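Local atomic coordinates of glycoside hydrolase family 88 protein (Bacteroides vulgatus, PDB entry 4Q88), a protein that probably acts as a glycoside hydrolase of family 88, though its own substrate is not established. Residues V35-D40 with G98-C103; G281-I286 with P298-A303; R182-Y187 with K205-R210; D315-Y320 with D335-F340. One frame throughout, in Å; residues are numbered along the deposited sequence. Where two conformers were deposited one is given.

Contact 1. Residues V35-D40 with G98-C103; sequences VRSFWD and GDWQVC
Phe38 lays its ring obliquely over one face of the Trp100 indole, with the planes 41° apart. Its CD1 comes closest, 3.4 Å from Trp100 CE2. CB of Phe38 also sits over the six-membered ring, in a CH-pi contact 4.1 Å from the centroid. Both residues belong to the helical toroid expected of the six-hairpin glycosidase clan. Phe38 is the N-cap residue of helix 39-55, and Trp100 lies in the short 3-10 segment that leads to helix 103-113. The contact thus packs the approaches to two helices against each other. Phe38 CG is anti to its backbone N (chi1 -163°), which swings the ring across the indole. Ser37 OG meets the edge of the same indole near its plane and bonds to Lys74 O. The indole NE1 is held by Gly89 O.

Trp39 and Asp99 run side by side in the same direction, with CD1 of Trp39 3.4 Å from OD2 of Asp99. Val102 CG1 packs against the start of the Trp39 side chain, 3.8 Å from its CB. Met147 of helix 144-159 touches Trp39, Asp99 and Val102. A water joins the two backbones: it donates to Ser37 O and Asp99 O and accepts from Cys103 N at 3.0 Å.

Contact 2. Residues G281-I286 with P298-A303; sequences GFLWGI and PIVEKA
Val300 is the main bump of this contact. Its side chain enters a hollow on helix 281-286 formed by Phe282, Leu283 and Ile286. CG1 goes in deepest and stops 3.4 Å from Phe282 CB, a tight fit. The CD1 tip of Ile286 meets the same methyl end on at 4.0 Å. On another side of the hollow, Leu283 crosses Val300 at a slant, with CD2 3.9 Å from Val300 CB and as near to CG2. Val300 CG1 is anti to the carbonyl carbon (chi1 -59°), and this turns it toward Phe282 and Ile286 while CG2 lies by Leu283.

The two segments belong to consecutive helices, 272-287 and 293-311, which form a helical hairpin of the (alpha/alpha)6 toroid expected of this clan. Their local axes approach to 9.9 Å, with 142° between the chain directions. Only apolar side chains meet across this part of the interface.

Ile299 makes the second bump. Its CG2 rests over one face of the Phe282 ring, offset toward the rim, 4.1 Å from the ring centroid. The line to the centroid is 19° off the ring normal, so this is a CH-pi contact. The nearest ring atom is CE2. Phe216 meets Phe282 edge to face, and Ala244 and Ile247 of helix 233-249 also touch Phe282. Leu283 reaches Glu353 and Phe357 of helix 341-358.

Contact 3. Residues R182-Y187 with K205-R210; sequences REVGLY and KDFWSR
The Phe207 ring carries Leu186 CB over one face, in a CH-pi contact 4.0 Å from the centroid and offset toward the rim. At the ring edge, near its plane, lies the carbonyl oxygen of Tyr187, 3.4 Å from Phe207 CD1. Val184 and Phe207 meet tip to tip, with Val184 CG1 3.7 Å from Phe207 CE2. Phe207 CG is anti to its carbonyl carbon (chi1 -64°), and the ring reaches across to all three residues.

Residues 186-187 belong to a short, weakly bonded strand that pairs antiparallel with 180-181. The contact sets this hairpin against the chain that leads into helix 209-225, whose N-cap residue is Trp208. Asp212 of that helix accepts a bond from Tyr187 N and touches Leu186 and Phe207.

Beyond the ring, the extended Lys205 chain and Val184 slide past each other in opposite directions. CD of Lys205 is 3.9 Å from Val184 CG2. Its NZ forms a salt bridge with Glu183 at 3.2 Å to OE1, on the anti lone pair of that oxygen. The Glu183 chain bends at chi2 (-96°) to offer OE1. The stronger acidic partner of Lys205 NZ is Asp181, so the ammonium is shared by two carboxylates.

Contact 4. Residues D315-Y320 with D335-F340; sequences DGKIGY and DANSCF
A type I beta turn from Asp335 to Ser338, in the long loop between helices 293-311 and 341-358, packs against another part of that loop. The turn lies over Tyr320. Ala336 CA sits above the centre of the Tyr320 ring, 3.6 Å from the centroid in a CH-pi contact. Its CB is 3.5 Å from Tyr320 CZ, over the same face. Thr272, Tyr306 and Thr310 also touch Tyr320, so the turn and the helices meet at this ring.

The backbone adds a bond from Tyr320 N to Ala336 O at 3.1 Å. The donor stands 56° out of the carbonyl plane. Gly319 CA touches the same oxygen at 3.1 Å in a CA-H...O contact. Asp335 OD1 accepts from Asn337 N in an Asx turn within the same four residues, beside the Ser338 N to Asp335 O bond of the beta turn. Asp315 makes a matching Asx turn with Lys317 N.

Ile318 N makes a long, weak bond to Cys339 SG at 3.7 Å. Ile318 O is buried beside Cys339 without a polar partner in the model. Lys317 is extended, with CG anti to its backbone N (chi1 171°). Its chain passes Cys339, with CE 3.6 Å from Cys339 CB. NZ ends on a lone pair of Asn337 O, 2.9 Å away. Across this contact the lysine charge meets a neutral carbonyl, which it would be expected to polarise.

How the contacts relate
All four contacts lie in one chain and within the family 88 range. None touches another. Contacts 1 and 2 are farthest apart, with centres 28 Å apart on opposite sides of the chain's centre. Contacts 2 and 3 have the nearest centres, 19 Å apart. Phe282 of contact 2 and Leu186 of contact 3 both touch Ile247, so helix 233-249 bridges the two. Helix 341-358 touches contacts 2 and 4, and its Phe342 meets Trp39 of contact 1. Contacts 1 and 3 approach to about 5 Å between nearest atoms, although their centres are 25 Å apart. No ligand or assigned catalytic residue marks an active site near any of them.

Contact 1. Residues V35-D40 with G98-C103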
loop_
_atom_site.group_PDB
_atom_site.type_symbol
_atom_site.label_atom_id
_atom_site.label_comp_id
_atom_site.label_asym_id
_atom_site.label_seq_id
_atom_site.Cartn_x
_atom_site.Cartn_y
_atom_site.Cartn_z
ATOM N N VAL A 35 -4.816 6.513 -18.389
ATOM C CA VAL A 35 -4.322 7.558 -17.535
ATOM C C VAL A 35 -2.883 7.195 -17.092
ATOM O O VAL A 35 -2.397 6.047 -17.231
ATOM C CB VAL A 35 -5.227 7.768 -16.315
ATOM C CG1 VAL A 35 -6.541 8.447 -16.731
ATOM C CG2 VAL A 35 -5.446 6.445 -15.566
ATOM N N ARG A 36 -2.190 8.191 -16.576
ATOM C CA ARG A 36 -0.771 8.066 -16.320
ATOM C C ARG A 36 -0.444 6.971 -15.254
ATOM O O ARG A 36 -1.309 6.600 -14.460
ATOM C CB ARG A 36 -0.204 9.409 -15.859
ATOM C CG ARG A 36 -0.741 9.952 -14.573
ATOM C CD ARG A 36 -0.028 11.242 -14.168
ATOM N NE ARG A 36 -0.596 11.761 -12.966
ATOM C CZ ARG A 36 -0.158 12.832 -12.294
ATOM N NH1 ARG A 36 0.906 13.500 -12.669
ATOM N NH2 ARG A 36 -0.796 13.213 -11.213
ATOM N N SER A 37 0.803 6.508 -15.255
ATOM C CA SER A 37 1.217 5.385 -14.423
ATOM C C SER A 37 1.706 5.855 -13.039
ATOM O O SER A 37 2.378 5.116 -12.383
ATOM C CB SER A 37 2.302 4.549 -15.108
ATOM O OG SER A 37 3.397 5.354 -15.537
ATOM N N PHE A 38 1.367 7.071 -12.623
ATOM C CA PHE A 38 1.774 7.632 -11.343
ATOM C C PHE A 38 1.123 6.931 -10.178
ATOM O O PHE A 38 0.172 6.184 -10.378
ATOM C CB PHE A 38 1.361 9.095 -11.338
ATOM C CG PHE A 38 2.039 9.964 -10.286
ATOM C CD1 PHE A 38 3.403 9.921 -10.060
ATOM C CD2 PHE A 38 1.313 10.947 -9.668
ATOM C CE1 PHE A 38 4.027 10.799 -9.177
ATOM C CE2 PHE A 38 1.909 11.816 -8.766
ATOM C CZ PHE A 38 3.276 11.756 -8.533
ATOM N N TRP A 39 1.621 7.159 -8.958
ATOM C CA TRP A 39 1.294 6.276 -7.811
ATOM C C TRP A 39 -0.208 6.060 -7.527
ATOM O O TRP A 39 -0.610 4.983 -7.141
ATOM C CB TRP A 39 1.980 6.776 -6.523
ATOM C CG TRP A 39 1.301 7.993 -5.979
ATOM C CD1 TRP A 39 1.525 9.289 -6.335
ATOM C CD2 TRP A 39 0.258 8.019 -5.013
ATOM N NE1 TRP A 39 0.670 10.136 -5.650
ATOM C CE2 TRP A 39 -0.107 9.373 -4.818
ATOM C CE3 TRP A 39 -0.365 7.040 -4.245
ATOM C CZ2 TRP A 39 -1.116 9.744 -3.928
ATOM C CZ3 TRP A 39 -1.372 7.411 -3.381
ATOM C CH2 TRP A 39 -1.707 8.748 -3.199
ATOM N N ASP A 40 -1.008 7.110 -7.647
ATOM C CA ASP A 40 -2.401 7.002 -7.238
ATOM C C ASP A 40 -3.171 6.036 -8.137
ATOM O O ASP A 40 -3.886 5.144 -7.633
ATOM C CB ASP A 40 -3.056 8.390 -7.104
ATOM C CG ASP A 40 -3.008 9.221 -8.382
ATOM O OD1 ASP A 40 -2.156 9.045 -9.299
ATOM O OD2 ASP A 40 -3.889 10.086 -8.455
ATOM N N GLY A 98 9.948 6.727 -6.024
ATOM C CA GLY A 98 9.156 5.502 -5.905
ATOM C C GLY A 98 7.700 5.629 -6.322
ATOM O O GLY A 98 7.085 4.686 -6.749
ATOM N N ASP A 99 7.133 6.832 -6.293
ATOM C CA ASP A 99 5.751 6.989 -6.780
ATOM C C ASP A 99 5.672 6.731 -8.311
ATOM O O ASP A 99 4.578 6.493 -8.830
ATOM C CB ASP A 99 5.235 8.410 -6.491
ATOM C CG ASP A 99 4.845 8.633 -5.057
ATOM O OD1 ASP A 99 4.841 7.667 -4.268
ATOM O OD2 ASP A 99 4.492 9.824 -4.745
ATOM N N TRP A 100 6.829 6.723 -9.006
ATOM C CA TRP A 100 6.883 6.390 -10.443
ATOM C C TRP A 100 7.350 4.960 -10.651
ATOM O O TRP A 100 7.597 4.527 -11.754
ATOM C CB TRP A 100 7.808 7.347 -11.176
ATOM C CG TRP A 100 7.153 8.663 -11.457
ATOM C CD1 TRP A 100 7.520 9.897 -10.969
ATOM C CD2 TRP A 100 6.081 8.882 -12.362
ATOM N NE1 TRP A 100 6.703 10.864 -11.508
ATOM C CE2 TRP A 100 5.810 10.274 -12.364
ATOM C CE3 TRP A 100 5.283 8.030 -13.151
ATOM C CZ2 TRP A 100 4.759 10.836 -13.125
ATOM C CZ3 TRP A 100 4.259 8.581 -13.929
ATOM C CH2 TRP A 100 4.018 9.977 -13.921
ATOM N N GLN A 101 7.418 4.220 -9.569
ATOM C CA GLN A 101 7.891 2.809 -9.599
ATOM C C GLN A 101 6.864 1.782 -9.136
ATOM O O GLN A 101 6.979 0.576 -9.422
ATOM C CB GLN A 101 9.144 2.688 -8.754
ATOM C CG GLN A 101 10.308 3.533 -9.219
ATOM C CD GLN A 101 11.525 3.435 -8.312
ATOM O OE1 GLN A 101 11.414 3.046 -7.147
ATOM N NE2 GLN A 101 12.701 3.799 -8.829
ATOM N N VAL A 102 5.818 2.215 -8.446
ATOM C CA VAL A 102 4.747 1.295 -8.012
ATOM C C VAL A 102 4.005 0.670 -9.202
ATOM O O VAL A 102 3.563 -0.495 -9.106
ATOM C CB VAL A 102 3.782 1.948 -6.964
ATOM C CG1 VAL A 102 3.340 3.318 -7.412
ATOM C CG2 VAL A 102 2.580 1.079 -6.641
ATOM N N CYS A 103 3.944 1.369 -10.348
ATOM C CA CYS A 103 3.424 0.780 -11.561
ATOM C C CYS A 103 4.130 -0.546 -11.897
ATOM O O CYS A 103 3.510 -1.497 -12.455
ATOM C CB CYS A 103 3.491 1.751 -12.748
ATOM S SG CYS A 103 5.138 2.275 -13.179
HETATM O O HOH W 1 4.123 4.364 -10.501
#

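Contact 2. Residues G281-I286 with P298-A303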
loop_
_atom_site.group_PDB
_atom_site.type_symbol
_atom_site.label_atom_id
_atom_site.label_comp_id
_atom_site.label_asym_id
_atom_site.label_seq_id
_atom_site.Cartn_x
_atom_site.Cartn_y
_atom_site.Cartn_z
ATOM N N GLY A 281 -3.777 -5.958 6.053
ATOM C CA GLY A 281 -2.614 -6.555 6.686
ATOM C C GLY A 281 -2.995 -7.546 7.788
ATOM O O GLY A 281 -2.398 -8.648 7.878
ATOM N N PHE A 282 -4.010 -7.211 8.579
ATOM C CA PHE A 282 -4.418 -8.090 9.677
ATOM C C PHE A 282 -5.042 -9.383 9.098
ATOM O O PHE A 282 -4.727 -10.472 9.515
ATOM C CB PHE A 282 -5.448 -7.395 10.562
ATOM C CG PHE A 282 -4.853 -6.377 11.525
ATOM C CD1 PHE A 282 -4.019 -6.789 12.513
ATOM C CD2 PHE A 282 -5.214 -5.059 11.479
ATOM C CE1 PHE A 282 -3.499 -5.911 13.443
ATOM C CE2 PHE A 282 -4.723 -4.175 12.433
ATOM C CZ PHE A 282 -3.845 -4.598 13.385
ATOM N N LEU A 283 -5.910 -9.222 8.108
ATOM C CA LEU A 283 -6.558 -10.405 7.486
ATOM C C LEU A 283 -5.479 -11.307 6.852
ATOM O O LEU A 283 -5.510 -12.532 7.041
ATOM C CB LEU A 283 -7.589 -9.954 6.473
ATOM C CG LEU A 283 -8.867 -9.343 7.032
ATOM C CD1 LEU A 283 -9.572 -8.625 5.887
ATOM C CD2 LEU A 283 -9.755 -10.402 7.710
ATOM N N TRP A 284 -4.548 -10.726 6.089
ATOM C CA TRP A 284 -3.455 -11.499 5.454
ATOM C C TRP A 284 -2.638 -12.261 6.525
ATOM O O TRP A 284 -2.358 -13.486 6.408
ATOM C CB TRP A 284 -2.536 -10.606 4.582
ATOM C CG TRP A 284 -1.530 -11.438 3.913
ATOM C CD1 TRP A 284 -1.691 -12.116 2.745
ATOM C CD2 TRP A 284 -0.246 -11.797 4.419
ATOM N NE1 TRP A 284 -0.561 -12.839 2.459
ATOM C CE2 TRP A 284 0.309 -12.720 3.509
ATOM C CE3 TRP A 284 0.456 -11.500 5.605
ATOM C CZ2 TRP A 284 1.563 -13.292 3.703
ATOM C CZ3 TRP A 284 1.732 -12.070 5.778
ATOM C CH2 TRP A 284 2.239 -12.958 4.849
ATOM N N GLY A 285 -2.269 -11.529 7.576
ATOM C CA GLY A 285 -1.513 -12.109 8.694
ATOM C C GLY A 285 -2.213 -13.277 9.379
ATOM O O GLY A 285 -1.586 -14.276 9.678
ATOM N N ILE A 286 -3.507 -13.176 9.580
ATOM C CA ILE A 286 -4.268 -14.248 10.214
ATOM C C ILE A 286 -4.361 -15.410 9.214
ATOM O O ILE A 286 -4.092 -16.568 9.564
ATOM C CB ILE A 286 -5.676 -13.747 10.612
ATOM C CG1 ILE A 286 -5.609 -12.701 11.752
ATOM C CG2 ILE A 286 -6.569 -14.928 11.013
ATOM C CD1 ILE A 286 -6.967 -12.036 11.993
ATOM N N PRO A 298 -11.115 -10.132 16.537
ATOM C CA PRO A 298 -11.940 -8.993 16.980
ATOM C C PRO A 298 -11.574 -7.623 16.363
ATOM O O PRO A 298 -12.437 -6.762 16.108
ATOM C CB PRO A 298 -11.709 -8.944 18.487
ATOM C CG PRO A 298 -11.223 -10.308 18.841
ATOM C CD PRO A 298 -10.485 -10.837 17.665
ATOM N N ILE A 299 -10.284 -7.420 16.150
ATOM C CA ILE A 299 -9.803 -6.181 15.510
ATOM C C ILE A 299 -10.334 -6.133 14.065
ATOM O O ILE A 299 -10.833 -5.090 13.594
ATOM C CB ILE A 299 -8.243 -6.147 15.502
ATOM C CG1 ILE A 299 -7.702 -6.307 16.904
ATOM C CG2 ILE A 299 -7.692 -4.914 14.805
ATOM C CD1 ILE A 299 -8.080 -5.248 17.906
ATOM N N VAL A 300 -10.193 -7.252 13.342
ATOM C CA VAL A 300 -10.626 -7.283 11.961
ATOM C C VAL A 300 -12.151 -7.215 11.864
ATOM O O VAL A 300 -12.670 -6.624 10.923
ATOM C CB VAL A 300 -10.095 -8.471 11.094
ATOM C CG1 VAL A 300 -8.587 -8.479 11.053
ATOM C CG2 VAL A 300 -10.593 -9.823 11.491
ATOM N N GLU A 301 -12.867 -7.785 12.819
ATOM C CA GLU A 301 -14.348 -7.714 12.730
ATOM C C GLU A 301 -14.812 -6.248 12.842
ATOM O O GLU A 301 -15.639 -5.805 12.058
ATOM C CB GLU A 301 -15.042 -8.576 13.784
ATOM C CG GLU A 301 -14.827 -10.082 13.582
ATOM C CD GLU A 301 -15.197 -10.602 12.208
ATOM O OE1 GLU A 301 -16.227 -10.161 11.644
ATOM O OE2 GLU A 301 -14.451 -11.466 11.672
ATOM N N LYS A 302 -14.241 -5.502 13.785
ATOM C CA LYS A 302 -14.612 -4.089 13.961
ATOM C C LYS A 302 -14.208 -3.257 12.757
ATOM O O LYS A 302 -14.957 -2.372 12.324
ATOM C CB LYS A 302 -13.991 -3.516 15.228
ATOM C CG LYS A 302 -14.484 -4.170 16.512
ATOM C CD LYS A 302 -13.634 -3.747 17.712
ATOM C CE LYS A 302 -14.206 -4.250 19.030
ATOM N NZ LYS A 302 -13.993 -5.709 19.264
ATOM N N ALA A 303 -13.013 -3.518 12.232
ATOM C CA ALA A 303 -12.511 -2.777 11.074
ATOM C C ALA A 303 -13.305 -3.029 9.819
ATOM O O ALA A 303 -13.655 -2.107 9.080
ATOM C CB ALA A 303 -11.040 -3.114 10.840
#

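Contact 3. Residues R182-Y187 with K205-R210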
loop_
_atom_site.group_PDB
_atom_site.type_symbol
_atom_site.label_atom_id
_atom_site.label_comp_id
_atom_site.label_asym_id
_atom_site.label_seq_id
_atom_site.Cartn_x
_atom_site.Cartn_y
_atom_site.Cartn_z
ATOM N N ARG A 182 11.368 2.795 17.681
ATOM C CA ARG A 182 11.571 1.442 18.237
ATOM C C ARG A 182 10.751 1.191 19.485
ATOM O O ARG A 182 10.428 0.048 19.806
ATOM C CB ARG A 182 13.079 1.229 18.615
ATOM C CG ARG A 182 13.995 1.194 17.451
ATOM C CD ARG A 182 15.465 1.092 17.892
ATOM N NE ARG A 182 15.949 2.365 18.474
ATOM C CZ ARG A 182 16.489 3.362 17.758
ATOM N NH1 ARG A 182 16.647 3.254 16.432
ATOM N NH2 ARG A 182 16.885 4.471 18.354
ATOM N N GLU A 183 10.460 2.256 20.235
ATOM C CA GLU A 183 9.730 2.129 21.432
ATOM C C GLU A 183 8.237 1.819 21.132
ATOM O O GLU A 183 7.646 1.026 21.837
ATOM C CB GLU A 183 9.774 3.436 22.237
ATOM C CG GLU A 183 9.081 3.335 23.566
ATOM C CD GLU A 183 7.653 3.834 23.528
ATOM O OE1 GLU A 183 7.387 4.977 23.004
ATOM O OE2 GLU A 183 6.839 3.101 24.090
ATOM N N VAL A 184 7.691 2.452 20.106
ATOM C CA VAL A 184 6.273 2.376 19.814
ATOM C C VAL A 184 5.949 1.243 18.837
ATOM O O VAL A 184 4.884 0.635 18.912
ATOM C CB VAL A 184 5.757 3.687 19.225
ATOM C CG1 VAL A 184 4.278 3.558 18.898
ATOM C CG2 VAL A 184 5.967 4.808 20.235
ATOM N N GLY A 185 6.842 0.992 17.926
ATOM C CA GLY A 185 6.596 -0.006 16.862
ATOM C C GLY A 185 5.834 0.563 15.698
ATOM O O GLY A 185 5.121 -0.185 15.007
ATOM N N LEU A 186 5.962 1.882 15.467
ATOM C CA LEU A 186 5.315 2.539 14.331
ATOM C C LEU A 186 6.294 3.485 13.670
ATOM O O LEU A 186 7.307 3.856 14.283
ATOM C CB LEU A 186 4.063 3.317 14.804
ATOM C CG LEU A 186 2.915 2.525 15.429
ATOM C CD1 LEU A 186 1.874 3.493 15.989
ATOM C CD2 LEU A 186 2.275 1.629 14.395
ATOM N N TYR A 187 5.984 3.843 12.419
ATOM C CA TYR A 187 6.742 4.747 11.606
ATOM C C TYR A 187 6.140 6.157 11.610
ATOM O O TYR A 187 4.905 6.337 11.435
ATOM C CB TYR A 187 6.756 4.330 10.139
ATOM C CG TYR A 187 7.566 3.078 9.875
ATOM C CD1 TYR A 187 6.997 1.836 9.954
ATOM C CD2 TYR A 187 8.883 3.169 9.507
ATOM C CE1 TYR A 187 7.759 0.696 9.712
ATOM C CE2 TYR A 187 9.643 2.068 9.220
ATOM C CZ TYR A 187 9.079 0.828 9.335
ATOM O OH TYR A 187 9.857 -0.281 9.090
ATOM N N LYS A 205 3.184 11.720 20.413
ATOM C CA LYS A 205 3.881 11.347 19.198
ATOM C C LYS A 205 2.918 11.266 18.034
ATOM O O LYS A 205 1.783 10.776 18.190
ATOM C CB LYS A 205 4.535 10.000 19.383
ATOM C CG LYS A 205 5.697 10.038 20.386
ATOM C CD LYS A 205 6.331 8.668 20.620
ATOM C CE LYS A 205 7.685 8.835 21.402
ATOM N NZ LYS A 205 8.457 7.547 21.477
ATOM N N ASP A 206 3.299 11.838 16.905
ATOM C CA ASP A 206 2.446 11.945 15.722
ATOM C C ASP A 206 2.750 10.885 14.641
ATOM O O ASP A 206 3.718 11.023 13.875
ATOM C CB ASP A 206 2.580 13.339 15.122
ATOM C CG ASP A 206 1.463 13.668 14.133
ATOM O OD1 ASP A 206 0.483 12.881 13.958
ATOM O OD2 ASP A 206 1.595 14.786 13.552
ATOM N N PHE A 207 1.944 9.830 14.608
ATOM C CA PHE A 207 2.075 8.730 13.665
ATOM C C PHE A 207 0.919 8.789 12.673
ATOM O O PHE A 207 -0.257 8.652 13.073
ATOM C CB PHE A 207 2.121 7.384 14.396
ATOM C CG PHE A 207 3.317 7.222 15.293
ATOM C CD1 PHE A 207 4.568 7.034 14.742
ATOM C CD2 PHE A 207 3.171 7.183 16.670
ATOM C CE1 PHE A 207 5.669 6.857 15.537
ATOM C CE2 PHE A 207 4.262 7.024 17.473
ATOM C CZ PHE A 207 5.523 6.866 16.919
ATOM N N TRP A 208 1.240 9.054 11.405
ATOM C CA TRP A 208 0.198 9.170 10.396
ATOM C C TRP A 208 -0.376 7.829 10.039
ATOM O O TRP A 208 0.368 6.941 9.591
ATOM C CB TRP A 208 0.754 9.855 9.158
ATOM C CG TRP A 208 -0.203 10.125 8.070
ATOM C CD1 TRP A 208 -1.468 10.604 8.190
ATOM C CD2 TRP A 208 0.061 10.037 6.669
ATOM N NE1 TRP A 208 -2.035 10.770 6.930
ATOM C CE2 TRP A 208 -1.106 10.426 5.993
ATOM C CE3 TRP A 208 1.172 9.607 5.915
ATOM C CZ2 TRP A 208 -1.184 10.483 4.586
ATOM C CZ3 TRP A 208 1.061 9.603 4.496
ATOM C CH2 TRP A 208 -0.118 10.018 3.868
ATOM N N SER A 209 -1.701 7.697 10.095
ATOM C CA SER A 209 -2.387 6.427 9.804
ATOM C C SER A 209 -2.151 5.890 8.413
ATOM O O SER A 209 -1.710 4.722 8.279
ATOM C CB SER A 209 -3.928 6.563 9.986
ATOM O OG SER A 209 -4.611 5.347 9.693
ATOM N N ARG A 210 -2.420 6.657 7.357
ATOM C CA ARG A 210 -2.232 6.084 6.001
ATOM C C ARG A 210 -0.743 5.713 5.836
ATOM O O ARG A 210 -0.427 4.671 5.245
ATOM C CB ARG A 210 -2.720 7.049 4.903
ATOM C CG ARG A 210 -2.242 6.598 3.588
ATOM C CD ARG A 210 -3.056 7.126 2.429
ATOM N NE ARG A 210 -2.887 8.541 2.148
ATOM C CZ ARG A 210 -3.879 9.429 2.098
ATOM N NH1 ARG A 210 -3.611 10.698 1.732
ATOM N NH2 ARG A 210 -5.116 9.090 2.396
HETATM O O HOH W 2 3.251 7.484 9.301
#

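Contact 4. Residues D315-Y320 with D335-F340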
loop_
_atom_site.group_PDB
_atom_site.type_symbol
_atom_site.label_atom_id
_atom_site.label_comp_id
_atom_site.label_asym_id
_atom_site.label_seq_id
_atom_site.Cartn_x
_atom_site.Cartn_y
_atom_site.Cartn_z
ATOM N N ASP A 315 -23.764 2.819 -4.018
ATOM C CA ASP A 315 -23.378 2.672 -5.421
ATOM C C ASP A 315 -21.934 2.137 -5.653
ATOM O O ASP A 315 -21.512 1.975 -6.792
ATOM C CB ASP A 315 -23.587 3.987 -6.168
ATOM C CG ASP A 315 -22.626 5.079 -5.745
ATOM O OD1 ASP A 315 -21.872 4.968 -4.723
ATOM O OD2 ASP A 315 -22.647 6.087 -6.469
ATOM N N GLY A 316 -21.205 1.817 -4.577
ATOM C CA GLY A 316 -19.838 1.301 -4.707
ATOM C C GLY A 316 -18.757 2.326 -4.499
ATOM O O GLY A 316 -17.594 1.979 -4.507
ATOM N N LYS A 317 -19.108 3.596 -4.314
ATOM C CA LYS A 317 -18.117 4.608 -3.979
ATOM C C LYS A 317 -17.595 4.287 -2.569
ATOM O O LYS A 317 -18.329 3.717 -1.756
ATOM C CB LYS A 317 -18.799 5.983 -4.028
ATOM C CG LYS A 317 -18.007 7.157 -3.503
ATOM C CD LYS A 317 -18.622 8.501 -3.914
ATOM C CE LYS A 317 -17.879 9.621 -3.213
ATOM N NZ LYS A 317 -18.376 11.007 -3.458
ATOM N N ILE A 318 -16.335 4.663 -2.288
ATOM C CA ILE A 318 -15.716 4.457 -0.988
ATOM C C ILE A 318 -15.393 5.866 -0.435
ATOM O O ILE A 318 -14.640 6.626 -1.057
ATOM C CB ILE A 318 -14.400 3.682 -1.093
ATOM C CG1 ILE A 318 -14.629 2.336 -1.797
ATOM C CG2 ILE A 318 -13.822 3.419 0.293
ATOM C CD1 ILE A 318 -15.684 1.457 -1.128
ATOM N N GLY A 319 -15.967 6.182 0.702
ATOM C CA GLY A 319 -15.861 7.532 1.270
ATOM C C GLY A 319 -14.883 7.626 2.450
ATOM O O GLY A 319 -14.236 6.643 2.836
ATOM N N TYR A 320 -14.798 8.836 3.002
ATOM C CA TYR A 320 -13.920 9.141 4.130
ATOM C C TYR A 320 -12.440 8.866 3.845
ATOM O O TYR A 320 -11.684 8.619 4.767
ATOM C CB TYR A 320 -14.331 8.424 5.426
ATOM C CG TYR A 320 -15.719 8.717 5.930
ATOM C CD1 TYR A 320 -15.966 9.798 6.764
ATOM C CD2 TYR A 320 -16.805 7.935 5.544
ATOM C CE1 TYR A 320 -17.256 10.064 7.239
ATOM C CE2 TYR A 320 -18.092 8.188 6.010
ATOM C CZ TYR A 320 -18.316 9.252 6.859
ATOM O OH TYR A 320 -19.627 9.462 7.305
ATOM N N ASP A 335 -14.316 14.624 5.052
ATOM C CA ASP A 335 -15.594 14.623 4.342
ATOM C C ASP A 335 -16.020 13.196 4.005
ATOM O O ASP A 335 -15.250 12.440 3.422
ATOM C CB ASP A 335 -15.391 15.483 3.064
ATOM C CG ASP A 335 -16.650 15.684 2.249
ATOM O OD1 ASP A 335 -17.630 14.908 2.327
ATOM O OD2 ASP A 335 -16.618 16.653 1.469
ATOM N N ALA A 336 -17.242 12.818 4.358
ATOM C CA ALA A 336 -17.813 11.518 3.978
ATOM C C ALA A 336 -17.676 11.215 2.496
ATOM O O ALA A 336 -17.504 10.060 2.088
ATOM C CB ALA A 336 -19.295 11.471 4.351
ATOM N N ASN A 337 -17.766 12.244 1.683
ATOM C CA ASN A 337 -17.797 12.063 0.253
ATOM C C ASN A 337 -16.428 12.065 -0.413
ATOM O O ASN A 337 -16.362 11.966 -1.616
ATOM C CB ASN A 337 -18.731 13.110 -0.366
ATOM C CG ASN A 337 -20.187 12.863 0.016
ATOM O OD1 ASN A 337 -20.630 11.705 0.166
ATOM N ND2 ASN A 337 -20.922 13.941 0.217
ATOM N N SER A 338 -15.342 12.154 0.368
ATOM C CA SER A 338 -13.990 12.120 -0.171
ATOM C C SER A 338 -13.608 10.695 -0.637
ATOM O O SER A 338 -13.463 9.807 0.182
ATOM C CB SER A 338 -13.026 12.597 0.900
ATOM O OG SER A 338 -11.749 12.803 0.375
ATOM N N CYS A 339 -13.446 10.511 -1.941
ATOM C CA CYS A 339 -13.181 9.200 -2.549
ATOM C C CYS A 339 -12.089 9.360 -3.579
ATOM O O CYS A 339 -12.169 10.280 -4.434
ATOM C CB CYS A 339 -14.426 8.688 -3.248
ATOM S SG CYS A 339 -14.158 7.058 -3.992
ATOM N N PHE A 340 -11.077 8.503 -3.525
ATOM C CA PHE A 340 -9.947 8.550 -4.464
ATOM C C PHE A 340 -9.573 7.130 -4.897
ATOM O O PHE A 340 -9.656 6.199 -4.095
ATOM C CB PHE A 340 -8.721 9.232 -3.878
ATOM C CG PHE A 340 -8.976 10.684 -3.495
ATOM C CD1 PHE A 340 -8.966 11.664 -4.466
ATOM C CD2 PHE A 340 -9.286 11.022 -2.210
ATOM C CE1 PHE A 340 -9.252 12.995 -4.148
ATOM C CE2 PHE A 340 -9.550 12.334 -1.869
ATOM C CZ PHE A 340 -9.514 13.324 -2.838
#